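Local coordinates for uncharacterized protein Atu2773 (Agrobacterium tumefaciens, PDB 2QV5) that is of unknown function but belongs to the divergent polysaccharide deacetylase family, so it may act on carbohydrate substrates, at residues A[41-46]-A[65-70]. Sequence-based numbering, arbitrary orientation.
Sequences LSQTGS and GNSLQR
Leu41 and Gly65 bring the two backbones closest, with CA atoms 4.6 Å apart, in loops that each lead into a helix. Beyond this point of approach the two segments run on into helix 43-52 and helix 68-78, and the backbone of Asn66 also hydrogen-bonds to that of Gly40, one residue before Leu41. Ser42 is the N-cap of helix 43-52, its OG accepting from Gly45 N at 2.9 Å. Its carbonyl O is gripped twice by Ser46, through N and through OG, from opposite faces of the carbonyl plane.

The two loops follow the C-terminal ends of neighbouring strands, 30-39 and 58-62, of a closed parallel beta/alpha barrel, as in the polysaccharide deacetylase family, and each opens the next helix, so the contact illustrates how consecutive beta-alpha units are joined there.

Gln43 carries the side-chain bridge. Bent at chi2 (-48°), its chain delivers the amide to the other loop, where NE2 donates to Asn66 O over 3.2 Å. The donor sits above the carbonyl plane, 66° out of it, rather than on a lone pair. At the amide's other end, OE1 lies 3.3 Å from Ser67 CB and accepts from Trp71 NE1 in helix 68-78, so both ends of the group are anchored and its rotation is probably restricted. A water accepts from Gln43 NE2 and from Asn66 ND2 while donating to Leu41 O, 2.9 Å away, which links the two amides, whose planes are 54° apart, to the backbone of the loop before helix 43-52. A second water sits between Gln43 OE1 and Ser67 OG on this surface-exposed seam, so close to OE1 that its details are doubtful.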
ATOM      1  N   LEU A  41      -7.922   8.586   7.940  1.00 13.88           N
ATOM      2  CA  LEU A  41      -7.335   9.582   8.853  1.00 16.35           C
ATOM      3  C   LEU A  41      -8.069  10.924   8.866  1.00 20.96           C
ATOM      4  O   LEU A  41      -8.326  11.485   9.938  1.00 19.37           O
ATOM      5  CB  LEU A  41      -5.838   9.792   8.575  1.00 16.80           C
ATOM      6  CG  LEU A  41      -4.926   8.574   8.739  1.00 13.89           C
ATOM      7  CD1 LEU A  41      -3.529   8.829   8.148  1.00 22.28           C
ATOM      8  CD2 LEU A  41      -4.843   8.088  10.198  1.00 19.52           C
ATOM      9  N   SER A  42      -8.364  11.459   7.680  1.00 17.88           N
ATOM     10  CA  SER A  42      -9.229  12.634   7.557  1.00 15.47           C
ATOM     11  C   SER A  42     -10.506  12.246   6.865  1.00 18.93           C
ATOM     12  O   SER A  42     -10.472  11.673   5.774  1.00 13.14           O
ATOM     13  CB  SER A  42      -8.553  13.751   6.763  1.00 17.10           C
ATOM     14  OG  SER A  42      -9.512  14.683   6.295  1.00 22.38           O
ATOM     15  N   GLN A  43     -11.637  12.569   7.478  1.00 13.49           N
ATOM     16  CA  GLN A  43     -12.920  12.256   6.865  1.00 14.08           C
ATOM     17  C   GLN A  43     -13.184  13.036   5.577  1.00 17.19           C
ATOM     18  O   GLN A  43     -13.673  12.469   4.600  1.00 11.50           O
ATOM     19  CB  GLN A  43     -14.068  12.402   7.880  1.00 16.58           C
ATOM     20  CG  GLN A  43     -13.926  11.464   9.090  1.00 16.03           C
ATOM     21  CD  GLN A  43     -13.612  10.015   8.700  1.00 12.50           C
ATOM     22  OE1 GLN A  43     -14.398   9.369   8.005  1.00 18.77           O
ATOM     23  NE2 GLN A  43     -12.462   9.506   9.153  1.00 13.76           N
ATOM     24  N   THR A  44     -12.861  14.327   5.567  1.00 15.18           N
ATOM     25  CA  THR A  44     -13.035  15.137   4.362  1.00 18.42           C
ATOM     26  C   THR A  44     -11.993  14.777   3.304  1.00 17.15           C
ATOM     27  O   THR A  44     -12.297  14.750   2.108  1.00 18.98           O
ATOM     28  CB  THR A  44     -13.017  16.665   4.653  1.00 20.54           C
ATOM     29  OG1 THR A  44     -11.919  16.987   5.517  1.00 21.14           O
ATOM     30  CG2 THR A  44     -14.331  17.112   5.297  1.00 21.63           C
ATOM     31  N   GLY A  45     -10.771  14.495   3.744  1.00 13.43           N
ATOM     32  CA  GLY A  45      -9.716  14.010   2.844  1.00 15.40           C
ATOM     33  C   GLY A  45     -10.016  12.658   2.201  1.00 13.48           C
ATOM     34  O   GLY A  45      -9.707  12.447   1.027  1.00 13.37           O
ATOM     35  N   SER A  46     -10.631  11.748   2.967  1.00 10.59           N
ATOM     36  CA  SER A  46     -11.007  10.424   2.458  1.00 11.18           C
ATOM     37  C   SER A  46     -12.150  10.542   1.469  1.00 13.22           C
ATOM     38  O   SER A  46     -12.150   9.856   0.445  1.00 10.76           O
ATOM     39  CB  SER A  46     -11.383   9.474   3.601  1.00  7.48           C
ATOM     40  OG  SER A  46     -10.243   9.226   4.411  1.00 13.08           O
ATOM     41  N   GLY A  65      -7.337   4.559  11.365  1.00 23.07           N
ATOM     42  CA  GLY A  65      -8.328   5.493  10.824  1.00 19.89           C
ATOM     43  C   GLY A  65      -9.735   5.301  11.374  1.00 17.47           C
ATOM     44  O   GLY A  65      -9.986   4.372  12.146  1.00 21.32           O
ATOM     45  N   ASN A  66     -10.651   6.182  10.980  1.00 15.34           N
ATOM     46  CA  ASN A  66     -12.053   6.118  11.420  1.00 13.40           C
ATOM     47  C   ASN A  66     -12.969   5.971  10.206  1.00 13.41           C
ATOM     48  O   ASN A  66     -12.559   6.319   9.095  1.00 13.07           O
ATOM     49  CB  ASN A  66     -12.419   7.386  12.211  1.00 13.92           C
ATOM     50  CG  ASN A  66     -11.537   7.591  13.434  1.00 23.60           C
ATOM     51  OD1 ASN A  66     -11.508   6.755  14.330  1.00 24.42           O
ATOM     52  ND2 ASN A  66     -10.815   8.711  13.475  1.00 18.00           N
ATOM     53  N   SER A  67     -14.186   5.452  10.430  1.00 10.35           N
ATOM     54  CA  SER A  67     -15.158   5.150   9.368  1.00 15.93           C
ATOM     55  C   SER A  67     -14.554   4.266   8.276  1.00 11.60           C
ATOM     56  O   SER A  67     -14.868   4.426   7.087  1.00 15.64           O
ATOM     57  CB  SER A  67     -15.745   6.438   8.771  1.00 15.94           C
ATOM     58  OG  SER A  67     -16.487   7.135   9.754  1.00 21.57           O
ATOM     59  N   LEU A  68     -13.693   3.336   8.695  1.00 13.42           N
ATOM     60  CA  LEU A  68     -12.982   2.460   7.763  1.00 15.73           C
ATOM     61  C   LEU A  68     -13.948   1.622   6.936  1.00 12.82           C
ATOM     62  O   LEU A  68     -13.763   1.494   5.734  1.00 13.38           O
ATOM     63  CB  LEU A  68     -11.968   1.576   8.489  1.00 16.44           C
ATOM     64  CG  LEU A  68     -10.744   2.320   9.047  1.00 17.67           C
ATOM     65  CD1 LEU A  68      -9.844   1.375   9.804  1.00 21.02           C
ATOM     66  CD2 LEU A  68      -9.958   3.074   7.962  1.00 22.73           C
ATOM     67  N   GLN A  69     -14.985   1.097   7.580  1.00 13.62           N
ATOM     68  CA  GLN A  69     -16.034   0.353   6.879  1.00 16.60           C
ATOM     69  C   GLN A  69     -16.747   1.206   5.822  1.00 18.90           C
ATOM     70  O   GLN A  69     -17.025   0.718   4.718  1.00 15.19           O
ATOM     71  CB  GLN A  69     -17.048  -0.195   7.881  1.00 16.42           C
ATOM     72  CG  GLN A  69     -17.758  -1.445   7.429  1.00 40.27           C
ATOM     73  CD  GLN A  69     -18.690  -2.002   8.494  1.00 48.22           C
ATOM     74  OE1 GLN A  69     -19.854  -2.294   8.222  1.00 56.01           O
ATOM     75  NE2 GLN A  69     -18.180  -2.151   9.713  1.00 49.40           N
ATOM     76  N   ARG A  70     -17.036   2.468   6.148  1.00 16.64           N
ATOM     77  CA  ARG A  70     -17.643   3.388   5.172  1.00 11.08           C
ATOM     78  C   ARG A  70     -16.736   3.592   3.954  1.00 13.97           C
ATOM     79  O   ARG A  70     -17.175   3.432   2.808  1.00 10.16           O
ATOM     80  CB  ARG A  70     -17.968   4.763   5.791  1.00 12.12           C
ATOM     81  CG  ARG A  70     -18.579   5.708   4.773  1.00 12.91           C
ATOM     82  CD  ARG A  70     -18.380   7.183   5.086  1.00 23.90           C
ATOM     83  NE  ARG A  70     -19.118   7.982   4.108  1.00 32.42           N
ATOM     84  CZ  ARG A  70     -19.544   9.226   4.300  1.00 35.66           C
ATOM     85  NH1 ARG A  70     -19.306   9.850   5.438  1.00 25.82           N
ATOM     86  NH2 ARG A  70     -20.214   9.846   3.340  1.00 39.97           N
TER
HETATM   87  O   HOH W   1     -10.580  10.208  11.312  1.00 21.66           O
HETATM   88  O   HOH W   2     -16.830   9.947   8.106  1.00 31.31           O